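PDB 6HOX: binding domain (Hc) of Paraclostridial Mosquitocidal Protein 1 from Paraclostridium bifermentans, which forms the receptor-binding part of a botulinum-like neurotoxin that targets Anopheles mosquitoes, its heavy chain directing nerve-cell targeting and delivery of the light chain into the cytosol. Local coordinates for residues Asp88-Phe93 with Asn225-Ala230; Phe93-Pro98 with Arg167-Thr172; Gln121-Ser126 with Arg197-Asn202; Ile144-Ser149 with Lys187-Ser192. One frame throughout, in Å; residues are numbered along the deposited sequence.

All four contacts belong to the N-terminal, concanavalin-like half of the binding domain. Contacts 1 and 2 are its buried core: both use strand 89-96 and share Phe93, with strand 218-227 on one flank and strand 167-174 on the other, and both rest on regular antiparallel backbone ladders. Contacts 3 and 4 are only partly buried. Contact 3 fastens a loop across the start of strand 122-128 through two side-chain amides, while contact 4 sets strand 143-147 of the five-strand sheet against strand 186-192 of the nine-strand one by aliphatic packing and a water. Ile91 and Phe93 of contact 1 touch Trp123 and Ile125 from the segment 121-126 of contact 3.

Contact 1. Residues Asp88-Phe93 with Asn225-Ala230; sequences DFTISF and NIYQRA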
# COMPACT_ATOMS: atom_id res chain seq x y z
N ASP A 88 9.57 -15.64 -23.75
CA ASP A 88 9.75 -15.02 -22.43
C ASP A 88 8.56 -14.08 -22.16
O ASP A 88 7.97 -13.54 -23.09
CB ASP A 88 11.06 -14.24 -22.35
CG ASP A 88 12.30 -15.08 -22.60
OD1 ASP A 88 12.23 -16.33 -22.45
OD2 ASP A 88 13.35 -14.49 -22.95
N PHE A 89 8.19 -13.88 -20.90
CA PHE A 89 7.15 -12.88 -20.61
C PHE A 89 7.30 -12.35 -19.18
O PHE A 89 8.02 -12.94 -18.35
CB PHE A 89 5.76 -13.43 -20.89
CG PHE A 89 5.34 -14.60 -20.04
CD1 PHE A 89 5.66 -15.90 -20.42
CD2 PHE A 89 4.65 -14.40 -18.86
CE1 PHE A 89 5.28 -16.97 -19.63
CE2 PHE A 89 4.26 -15.48 -18.07
CZ PHE A 89 4.58 -16.77 -18.46
N THR A 90 6.63 -11.22 -18.94
CA THR A 90 6.48 -10.62 -17.64
C THR A 90 5.00 -10.30 -17.39
O THR A 90 4.29 -9.86 -18.31
CB THR A 90 7.35 -9.36 -17.51
OG1 THR A 90 8.70 -9.80 -17.70
CG2 THR A 90 7.21 -8.66 -16.17
N ILE A 91 4.56 -10.61 -16.17
CA ILE A 91 3.30 -10.20 -15.64
C ILE A 91 3.59 -9.23 -14.49
O ILE A 91 4.37 -9.55 -13.60
CB ILE A 91 2.48 -11.43 -15.19
CG1 ILE A 91 2.01 -12.27 -16.38
CG2 ILE A 91 1.29 -11.01 -14.32
CD1 ILE A 91 1.33 -13.57 -16.01
N SER A 92 2.93 -8.06 -14.51
CA SER A 92 2.96 -7.10 -13.38
C SER A 92 1.54 -6.62 -13.06
O SER A 92 0.64 -6.66 -13.90
CB SER A 92 3.90 -5.94 -13.63
OG SER A 92 3.44 -5.05 -14.64
N PHE A 93 1.33 -6.23 -11.80
CA PHE A 93 0.03 -5.72 -11.37
C PHE A 93 0.13 -5.11 -9.97
O PHE A 93 0.96 -5.53 -9.09
CB PHE A 93 -1.03 -6.82 -11.38
CG PHE A 93 -0.73 -8.04 -10.55
CD1 PHE A 93 0.01 -9.09 -11.07
CD2 PHE A 93 -1.22 -8.17 -9.26
CE1 PHE A 93 0.30 -10.21 -10.31
CE2 PHE A 93 -0.97 -9.31 -8.52
CZ PHE A 93 -0.19 -10.32 -9.04
N ASN A 225 -0.55 -6.02 -16.33
CA ASN A 225 0.18 -5.84 -17.53
C ASN A 225 0.85 -7.16 -17.90
O ASN A 225 1.33 -7.87 -17.02
CB ASN A 225 1.23 -4.74 -17.41
CG ASN A 225 0.63 -3.38 -17.17
OD1 ASN A 225 -0.59 -3.22 -17.22
ND2 ASN A 225 1.49 -2.41 -16.89
N ILE A 226 0.85 -7.46 -19.21
CA ILE A 226 1.68 -8.54 -19.79
C ILE A 226 2.66 -7.91 -20.78
O ILE A 226 2.29 -7.08 -21.61
CB ILE A 226 0.82 -9.62 -20.48
CG1 ILE A 226 -0.22 -10.21 -19.52
CG2 ILE A 226 1.74 -10.68 -21.07
CD1 ILE A 226 -1.29 -11.03 -20.19
N TYR A 227 3.93 -8.30 -20.64
CA TYR A 227 5.01 -7.87 -21.49
C TYR A 227 5.57 -9.11 -22.18
O TYR A 227 5.63 -10.18 -21.56
CB TYR A 227 6.14 -7.20 -20.72
CG TYR A 227 5.75 -6.01 -19.88
CD1 TYR A 227 5.15 -6.17 -18.64
CD2 TYR A 227 5.99 -4.72 -20.32
CE1 TYR A 227 4.77 -5.08 -17.86
CE2 TYR A 227 5.64 -3.61 -19.55
CZ TYR A 227 5.01 -3.80 -18.33
OH TYR A 227 4.66 -2.72 -17.59
N GLN A 228 6.02 -8.92 -23.43
CA GLN A 228 6.48 -10.02 -24.29
C GLN A 228 8.00 -10.20 -24.15
O GLN A 228 8.65 -10.68 -25.06
CB GLN A 228 6.08 -9.75 -25.75
CG GLN A 228 6.87 -8.61 -26.39
CD GLN A 228 6.32 -8.20 -27.73
OE1 GLN A 228 5.54 -8.92 -28.36
NE2 GLN A 228 6.74 -7.03 -28.18
N ARG A 229 8.54 -9.84 -22.99
CA ARG A 229 9.93 -10.07 -22.63
C ARG A 229 9.99 -10.32 -21.12
O ARG A 229 9.08 -9.90 -20.40
CB ARG A 229 10.75 -8.83 -23.02
CG ARG A 229 12.26 -9.00 -22.90
CD ARG A 229 13.01 -7.88 -23.58
NE ARG A 229 12.71 -6.58 -23.00
CZ ARG A 229 13.28 -6.08 -21.91
NH1 ARG A 229 14.02 -6.86 -21.13
NH2 ARG A 229 13.12 -4.81 -21.60
N ALA A 230 11.05 -10.99 -20.66
CA ALA A 230 11.34 -11.17 -19.25
C ALA A 230 12.19 -9.98 -18.78
O ALA A 230 13.32 -9.88 -19.19
CB ALA A 230 12.09 -12.46 -19.02
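Within the larger antiparallel sheet of a concanavalin-like sandwich, Thr90 and Ser92 of strand 89-96 pair with Tyr227 and Asn225 at the end of strand 218-227. The paired segments 89-93 and 225-227 run antiparallel at 163°, their axes 4.7 Å apart. Thr90 exchanges both backbone bonds with Tyr227, Tyr227 N reaching Thr90 O at 2.8 Å, and Ser92 does the same with Asn225. Between these hydrogen-bonded pairs, Ile91 and Ile226 form a non-hydrogen-bonded pair whose side chains leave on the other face, their CG1 atoms 4.4 Å apart.

Beyond Tyr227 the strand ends, and a side chain carries the pairing on. Thr90 OG1, set beside its own backbone N (chi1 -61°), donates to Arg229 O at 2.7 Å, in the carbonyl plane and on a lone pair. The same hydroxyl accepts from Leu231 N, so it takes part in two hydrogen bonds with the turning chain. The Tyr227 ring crosses Thr90 obliquely and presents its edge to Ser92, CE1 lying 3.5 Å from Ser92 OG. At the far end Asp88 CB meets Ala230 CB at 3.9 Å.

Strand 89-96 is flanked on its other side by strand 167-174, and strand 218-227 by strand 25-32. Ile91 points into the sandwich, against Trp123 and Ile125 of strand 122-128, while Arg229 NH2 makes a salt bridge with Glu235 OE2 of helix 233-241.

Contact 2. Residues Phe93-Pro98 with Arg167-Thr172; sequences FWIRVP and RHITIT
Phe93 O receives Ile169 N at 2.7 Å in a nearly straight bond, N-H...O 176°, and His168 CA also approaches this oxygen. Phe93 N returns the bond to Ile169 O, and two residues on Ile95 and Arg167 make a second reciprocal pair, so four backbone bonds join strands 89-96 and 167-174.

Phe93 and Ile169 lie side by side and point the same way. The branched CB of Ile169 sits over one face of the Phe93 ring, offset toward the rim and 3.5 Å from CZ, a CH-pi contact. Ile95 CG2 extends this apolar patch, reaching Ile169 CG1 at 4.1 Å. On the other face of the sheet Trp94 and His168 form the non-hydrogen-bonded pair, and their side chains cross at about a right angle. His168 CB stands 3.6 Å from the centroid of the six-membered ring of Trp94, almost on its normal. With CG anti to the backbone N (chi1 -173°), the imidazole turns its edge to the face of the five-membered ring in a T-shaped pair with planes at 65°, His168 CD2 being 3.5 Å from Trp94 NE1.

Arg167 carries its guanidinium to the carbonyl oxygens of Phe156, Ile157 and Tyr160. These are neighbouring antiparallel strands in the larger sheet of a concanavalin-like sandwich, with Phe93, Ile95 and Ile169 on one face and Trp94 and His168 on the other, toward Tyr243 and helix 233-241.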
# COMPACT_ATOMS: atom_id res chain seq x y z
N PHE A 93 1.33 -6.23 -11.80
CA PHE A 93 0.03 -5.72 -11.37
C PHE A 93 0.13 -5.11 -9.97
O PHE A 93 0.96 -5.53 -9.09
CB PHE A 93 -1.03 -6.82 -11.38
CG PHE A 93 -0.73 -8.04 -10.55
CD1 PHE A 93 0.01 -9.09 -11.07
CD2 PHE A 93 -1.22 -8.17 -9.26
CE1 PHE A 93 0.30 -10.21 -10.31
CE2 PHE A 93 -0.97 -9.31 -8.52
CZ PHE A 93 -0.19 -10.32 -9.04
N TRP A 94 -0.75 -4.12 -9.76
CA TRP A 94 -1.05 -3.60 -8.44
C TRP A 94 -2.20 -4.41 -7.87
O TRP A 94 -3.19 -4.64 -8.57
CB TRP A 94 -1.42 -2.12 -8.53
CG TRP A 94 -0.24 -1.21 -8.68
CD1 TRP A 94 0.20 -0.59 -9.81
CD2 TRP A 94 0.66 -0.81 -7.63
NE1 TRP A 94 1.29 0.18 -9.54
CE2 TRP A 94 1.59 0.08 -8.21
CE3 TRP A 94 0.74 -1.08 -6.25
CZ2 TRP A 94 2.62 0.66 -7.46
CZ3 TRP A 94 1.75 -0.49 -5.52
CH2 TRP A 94 2.67 0.37 -6.11
N ILE A 95 -2.05 -4.82 -6.60
CA ILE A 95 -3.05 -5.57 -5.90
C ILE A 95 -3.24 -4.98 -4.50
O ILE A 95 -2.28 -4.55 -3.84
CB ILE A 95 -2.70 -7.07 -5.84
CG1 ILE A 95 -3.96 -7.90 -5.57
CG2 ILE A 95 -1.59 -7.36 -4.85
CD1 ILE A 95 -3.72 -9.40 -5.61
N ARG A 96 -4.50 -4.94 -4.06
CA ARG A 96 -4.83 -4.61 -2.70
C ARG A 96 -5.76 -5.71 -2.18
O ARG A 96 -6.90 -5.83 -2.64
CB ARG A 96 -5.48 -3.23 -2.62
CG ARG A 96 -5.59 -2.67 -1.21
CD ARG A 96 -6.24 -1.31 -1.19
NE ARG A 96 -6.47 -0.79 0.15
CZ ARG A 96 -7.13 0.33 0.42
NH1 ARG A 96 -7.78 0.97 -0.55
NH2 ARG A 96 -7.17 0.81 1.65
N VAL A 97 -5.22 -6.53 -1.28
CA VAL A 97 -5.90 -7.63 -0.65
C VAL A 97 -6.26 -7.25 0.78
O VAL A 97 -5.39 -6.79 1.52
CB VAL A 97 -5.00 -8.87 -0.64
CG1 VAL A 97 -5.68 -10.06 0.03
CG2 VAL A 97 -4.52 -9.22 -2.05
N PRO A 98 -7.51 -7.49 1.24
CA PRO A 98 -7.93 -7.10 2.59
C PRO A 98 -7.01 -7.70 3.66
O PRO A 98 -6.45 -8.78 3.48
CB PRO A 98 -9.36 -7.65 2.70
CG PRO A 98 -9.84 -7.62 1.27
CD PRO A 98 -8.63 -8.10 0.48
N ARG A 167 0.19 -3.30 -3.06
CA ARG A 167 1.45 -3.97 -3.36
C ARG A 167 1.60 -4.12 -4.88
O ARG A 167 0.63 -4.43 -5.58
CB ARG A 167 1.49 -5.39 -2.78
CG ARG A 167 1.25 -5.50 -1.28
CD ARG A 167 2.25 -4.73 -0.44
NE ARG A 167 2.12 -5.13 0.95
CZ ARG A 167 2.47 -4.41 2.02
NH1 ARG A 167 3.05 -3.23 1.90
NH2 ARG A 167 2.23 -4.93 3.21
N HIS A 168 2.82 -3.92 -5.37
CA HIS A 168 3.10 -4.09 -6.77
C HIS A 168 3.81 -5.42 -6.93
O HIS A 168 4.83 -5.65 -6.28
CB HIS A 168 3.95 -2.96 -7.36
CG HIS A 168 4.07 -3.09 -8.84
ND1 HIS A 168 5.16 -3.67 -9.44
CD2 HIS A 168 3.21 -2.78 -9.83
CE1 HIS A 168 4.98 -3.70 -10.75
NE2 HIS A 168 3.78 -3.19 -11.01
N ILE A 169 3.25 -6.28 -7.79
CA ILE A 169 3.79 -7.63 -8.01
C ILE A 169 4.34 -7.69 -9.42
O ILE A 169 3.66 -7.21 -10.36
CB ILE A 169 2.71 -8.70 -7.80
CG1 ILE A 169 1.95 -8.50 -6.49
CG2 ILE A 169 3.31 -10.09 -7.90
CD1 ILE A 169 2.84 -8.57 -5.27
N THR A 170 5.54 -8.26 -9.56
CA THR A 170 6.12 -8.54 -10.85
C THR A 170 6.57 -10.00 -10.87
O THR A 170 7.21 -10.46 -9.94
CB THR A 170 7.29 -7.60 -11.20
OG1 THR A 170 6.95 -6.22 -11.00
CG2 THR A 170 7.77 -7.77 -12.63
N ILE A 171 6.25 -10.70 -11.96
CA ILE A 171 6.66 -12.09 -12.21
C ILE A 171 7.30 -12.12 -13.60
O ILE A 171 6.66 -11.76 -14.58
CB ILE A 171 5.44 -13.05 -12.12
CG1 ILE A 171 4.77 -13.02 -10.74
CG2 ILE A 171 5.78 -14.48 -12.51
CD1 ILE A 171 3.35 -13.47 -10.79
N THR A 172 8.57 -12.51 -13.68
CA THR A 172 9.29 -12.59 -14.93
C THR A 172 9.53 -14.08 -15.23
O THR A 172 9.87 -14.87 -14.33
CB THR A 172 10.56 -11.74 -14.91
OG1 THR A 172 11.51 -12.31 -14.00
CG2 THR A 172 10.31 -10.30 -14.50

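Contact 3. Residues Gln121-Ser126 with Arg197-Asn202; sequences QGWKIS and RGIDNN
Gln121 and Asn201 both hold CG between the backbone N and the carbonyl carbon, and the Gln121 chain then bends at chi2 (-114°, away from a staggered value), which sets CD so that the amide can carry Gln121 NE2 to Asp200 O at 2.9 Å. The bond is close to straight, meets the oxygen nearly along the C=O axis, and keeps the acceptor in the plane of the glutamine amide. In return, Asn201 ND2 donates to Gln121 O at 3.0 Å, less straight at 146° and tilted from the carbonyl plane.

Beside the asparagine bond, Gly122 lets the chains close in: its CA comes 3.1 Å from Ile199 O, a CA-H...O contact. A CB here would run into Asn201 ND2 and be jammed against the carbonyl O of Gln121. Farther along, Ile199 CD1 touches the edge of the Trp123 ring at CD1, 3.9 Å away, while Trp123 itself packs on Phe83 and Trp134.

The asparagine amide is held at both ends, since Asn201 ND2 also reaches Asn117 O and Asn201 OD1 accepts from Lys77 NZ and Ser203 N. These partners fix the flip of the amide, and the lysine charge probably polarises it, strengthening its N-H donors toward the strand.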
# COMPACT_ATOMS: atom_id res chain seq x y z
N GLN A 121 -2.87 -27.47 -18.68
CA GLN A 121 -1.59 -26.83 -18.43
C GLN A 121 -1.80 -25.32 -18.44
O GLN A 121 -2.89 -24.85 -18.78
CB GLN A 121 -0.58 -27.25 -19.50
CG GLN A 121 -0.90 -26.71 -20.89
CD GLN A 121 -1.26 -27.81 -21.86
OE1 GLN A 121 -1.53 -28.95 -21.49
NE2 GLN A 121 -1.22 -27.46 -23.14
N GLY A 122 -0.74 -24.57 -18.09
CA GLY A 122 -0.75 -23.11 -18.12
C GLY A 122 -0.20 -22.51 -16.84
O GLY A 122 0.73 -23.09 -16.22
N TRP A 123 -0.79 -21.37 -16.44
CA TRP A 123 -0.36 -20.65 -15.25
C TRP A 123 -1.58 -20.12 -14.48
O TRP A 123 -2.69 -20.00 -15.03
CB TRP A 123 0.62 -19.53 -15.62
CG TRP A 123 0.07 -18.50 -16.55
CD1 TRP A 123 0.25 -18.44 -17.90
CD2 TRP A 123 -0.73 -17.35 -16.20
NE1 TRP A 123 -0.42 -17.36 -18.42
CE2 TRP A 123 -1.01 -16.67 -17.40
CE3 TRP A 123 -1.26 -16.86 -15.00
CZ2 TRP A 123 -1.79 -15.51 -17.44
CZ3 TRP A 123 -2.02 -15.71 -15.04
CH2 TRP A 123 -2.29 -15.05 -16.24
N LYS A 124 -1.36 -19.84 -13.19
CA LYS A 124 -2.33 -19.10 -12.41
C LYS A 124 -1.65 -18.32 -11.29
O LYS A 124 -0.55 -18.63 -10.85
CB LYS A 124 -3.38 -20.03 -11.82
CG LYS A 124 -2.86 -21.08 -10.85
CD LYS A 124 -3.98 -21.74 -10.08
CE LYS A 124 -4.89 -22.56 -10.96
NZ LYS A 124 -5.93 -23.24 -10.16
N ILE A 125 -2.37 -17.29 -10.84
CA ILE A 125 -2.04 -16.47 -9.68
C ILE A 125 -3.15 -16.72 -8.66
O ILE A 125 -4.34 -16.54 -8.98
CB ILE A 125 -1.95 -14.98 -10.07
CG1 ILE A 125 -0.80 -14.71 -11.03
CG2 ILE A 125 -1.85 -14.11 -8.84
CD1 ILE A 125 -0.94 -13.42 -11.84
N SER A 126 -2.74 -17.18 -7.46
CA SER A 126 -3.62 -17.57 -6.38
C SER A 126 -3.23 -16.87 -5.08
O SER A 126 -2.15 -16.31 -4.95
CB SER A 126 -3.61 -19.07 -6.19
OG SER A 126 -4.05 -19.69 -7.38
N ARG A 197 8.42 -27.63 -19.95
CA ARG A 197 8.20 -27.46 -21.36
C ARG A 197 7.07 -26.43 -21.52
O ARG A 197 7.06 -25.39 -20.80
CB ARG A 197 8.06 -28.84 -21.99
CG ARG A 197 9.33 -29.68 -21.86
CD ARG A 197 10.56 -28.97 -22.44
NE ARG A 197 11.81 -29.70 -22.30
CZ ARG A 197 12.81 -29.37 -21.47
NH1 ARG A 197 12.72 -28.30 -20.70
NH2 ARG A 197 13.88 -30.14 -21.40
N GLY A 198 6.17 -26.68 -22.46
CA GLY A 198 5.19 -25.67 -22.86
C GLY A 198 4.05 -25.57 -21.86
O GLY A 198 3.57 -26.58 -21.33
N ILE A 199 3.59 -24.34 -21.61
CA ILE A 199 2.44 -24.08 -20.75
C ILE A 199 1.33 -23.39 -21.57
O ILE A 199 0.30 -23.05 -21.01
CB ILE A 199 2.85 -23.23 -19.53
CG1 ILE A 199 3.30 -21.81 -19.91
CG2 ILE A 199 3.89 -23.95 -18.71
CD1 ILE A 199 3.23 -20.84 -18.74
N ASP A 200 1.56 -23.20 -22.87
CA ASP A 200 0.57 -22.58 -23.74
C ASP A 200 -0.71 -23.41 -23.73
O ASP A 200 -0.68 -24.64 -23.53
CB ASP A 200 1.07 -22.43 -25.18
CG ASP A 200 1.79 -23.67 -25.68
OD1 ASP A 200 2.82 -24.05 -25.08
OD2 ASP A 200 1.29 -24.26 -26.66
N ASN A 201 -1.84 -22.72 -23.95
CA ASN A 201 -3.12 -23.37 -24.04
C ASN A 201 -4.04 -22.43 -24.83
O ASN A 201 -3.64 -21.31 -25.16
CB ASN A 201 -3.67 -23.74 -22.66
CG ASN A 201 -3.95 -22.53 -21.78
OD1 ASN A 201 -4.57 -21.58 -22.23
ND2 ASN A 201 -3.50 -22.55 -20.54
N ASN A 202 -5.25 -22.91 -25.13
CA ASN A 202 -6.22 -22.15 -25.88
C ASN A 202 -7.34 -21.63 -24.98
O ASN A 202 -8.35 -21.19 -25.50
CB ASN A 202 -6.83 -22.99 -27.01
CG ASN A 202 -5.82 -23.37 -28.07
OD1 ASN A 202 -5.62 -24.55 -28.35
ND2 ASN A 202 -5.16 -22.37 -28.65

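Contact 4. Residues Ile144-Ser149 with Lys187-Ser192; sequences IDIITS and KIDSKS
Ile146, Lys191 and Ile144 carry most of this contact, in which two antiparallel strands of different sheets pack with no direct hydrogen bond between them, side chains meeting side chains and two backbone oxygens; their axes are 7.5 Å apart. Ile146 is central. Its CG1 slides past Lys191 CG at 3.6 Å, while its CG2 branch rests on Asp189 CB at 3.7 Å. Lys191 bends at chi2 (-70°), turning CD out of the extended line, and its CE comes to 3.3 Å from Asp145 O. The apolar part of the lysine thus lies over the strand; its ammonium is too far from Asp145 for a salt bridge, and Asp145 OD2 is paired with Arg135 instead. At one end Ile144 CG2 packs on Lys191 CB, and its CD1 comes close to Ser192 O.

A water supplies the polar link, donating to Ile147 O at 2.9 Å and to Asp189 OD2 at 2.6 Å. The other carboxylate oxygen, Asp189 OD1, takes Ser190 N at 2.8 Å from above the carboxylate plane.

Ile188 and Asp189 together face Leu181 in a classic beta bulge, where strand 186-192 pairs with strand 178-183 in the nine-strand sheet. Strand 143-147 pairs with strand 131-137 in the five-strand sheet, so the contact joins strands of the two sheets.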
# COMPACT_ATOMS: atom_id res chain seq x y z
N ILE A 144 5.91 -25.98 -11.38
CA ILE A 144 6.76 -25.03 -10.67
C ILE A 144 5.86 -23.94 -10.08
O ILE A 144 5.04 -23.38 -10.78
CB ILE A 144 7.86 -24.50 -11.61
CG1 ILE A 144 9.01 -25.51 -11.67
CG2 ILE A 144 8.35 -23.12 -11.19
CD1 ILE A 144 9.92 -25.33 -12.83
N ASP A 145 6.01 -23.70 -8.78
CA ASP A 145 5.30 -22.63 -8.15
C ASP A 145 6.23 -21.83 -7.23
O ASP A 145 7.29 -22.31 -6.78
CB ASP A 145 4.03 -23.14 -7.46
CG ASP A 145 4.21 -24.40 -6.66
OD1 ASP A 145 5.32 -24.59 -6.13
OD2 ASP A 145 3.25 -25.19 -6.57
N ILE A 146 5.84 -20.57 -7.02
CA ILE A 146 6.40 -19.73 -6.01
C ILE A 146 5.25 -19.43 -5.04
O ILE A 146 4.17 -19.01 -5.44
CB ILE A 146 7.05 -18.47 -6.62
CG1 ILE A 146 8.21 -18.85 -7.54
CG2 ILE A 146 7.51 -17.50 -5.53
CD1 ILE A 146 8.79 -17.70 -8.33
N ILE A 147 5.47 -19.75 -3.77
CA ILE A 147 4.53 -19.44 -2.73
C ILE A 147 5.26 -18.50 -1.77
O ILE A 147 6.22 -18.92 -1.14
CB ILE A 147 4.02 -20.74 -2.08
CG1 ILE A 147 3.37 -21.65 -3.13
CG2 ILE A 147 3.06 -20.44 -0.93
CD1 ILE A 147 3.08 -23.06 -2.68
N THR A 148 4.87 -17.22 -1.72
CA THR A 148 5.55 -16.30 -0.81
C THR A 148 5.30 -16.81 0.62
O THR A 148 4.27 -17.41 0.90
CB THR A 148 5.12 -14.85 -1.04
OG1 THR A 148 3.74 -14.75 -0.69
CG2 THR A 148 5.33 -14.37 -2.46
N SER A 149 6.29 -16.60 1.50
CA SER A 149 6.25 -17.17 2.86
C SER A 149 6.40 -16.04 3.87
O SER A 149 7.03 -16.21 4.87
CB SER A 149 7.33 -18.24 3.04
OG SER A 149 8.63 -17.68 2.87
N LYS A 187 13.13 -8.34 -5.57
CA LYS A 187 13.11 -9.76 -5.82
C LYS A 187 12.92 -10.52 -4.50
O LYS A 187 13.62 -10.27 -3.52
CB LYS A 187 14.42 -10.17 -6.47
CG LYS A 187 14.49 -11.62 -6.91
CD LYS A 187 15.64 -11.87 -7.84
CE LYS A 187 16.98 -11.54 -7.23
NZ LYS A 187 18.08 -12.10 -8.03
N ILE A 188 11.95 -11.43 -4.49
CA ILE A 188 11.50 -12.18 -3.33
C ILE A 188 11.96 -13.63 -3.43
O ILE A 188 12.36 -14.24 -2.46
CB ILE A 188 9.95 -12.14 -3.24
CG1 ILE A 188 9.43 -10.71 -3.11
CG2 ILE A 188 9.42 -13.02 -2.12
CD1 ILE A 188 10.07 -9.93 -1.99
N ASP A 189 11.76 -14.22 -4.61
CA ASP A 189 12.00 -15.64 -4.83
C ASP A 189 12.24 -15.90 -6.32
O ASP A 189 11.90 -15.05 -7.18
CB ASP A 189 10.83 -16.47 -4.30
CG ASP A 189 11.20 -17.87 -3.86
OD1 ASP A 189 12.35 -18.27 -4.07
OD2 ASP A 189 10.32 -18.55 -3.33
N SER A 190 12.83 -17.06 -6.60
CA SER A 190 13.05 -17.51 -7.95
C SER A 190 13.19 -19.04 -8.00
O SER A 190 13.57 -19.69 -7.02
CB SER A 190 14.25 -16.82 -8.52
OG SER A 190 15.40 -17.44 -8.05
N LYS A 191 12.84 -19.60 -9.15
CA LYS A 191 12.87 -21.02 -9.41
C LYS A 191 13.48 -21.27 -10.79
O LYS A 191 13.28 -20.48 -11.70
CB LYS A 191 11.45 -21.58 -9.37
CG LYS A 191 10.70 -21.40 -8.07
CD LYS A 191 11.21 -22.24 -6.91
CE LYS A 191 10.42 -21.93 -5.67
NZ LYS A 191 11.05 -22.44 -4.45
N SER A 192 14.22 -22.38 -10.92
CA SER A 192 14.69 -22.86 -12.19
C SER A 192 13.51 -23.48 -12.94
O SER A 192 12.80 -24.31 -12.38
CB SER A 192 15.80 -23.87 -12.01
OG SER A 192 16.86 -23.31 -11.24
O HOH W 1 8.80 -17.57 -1.42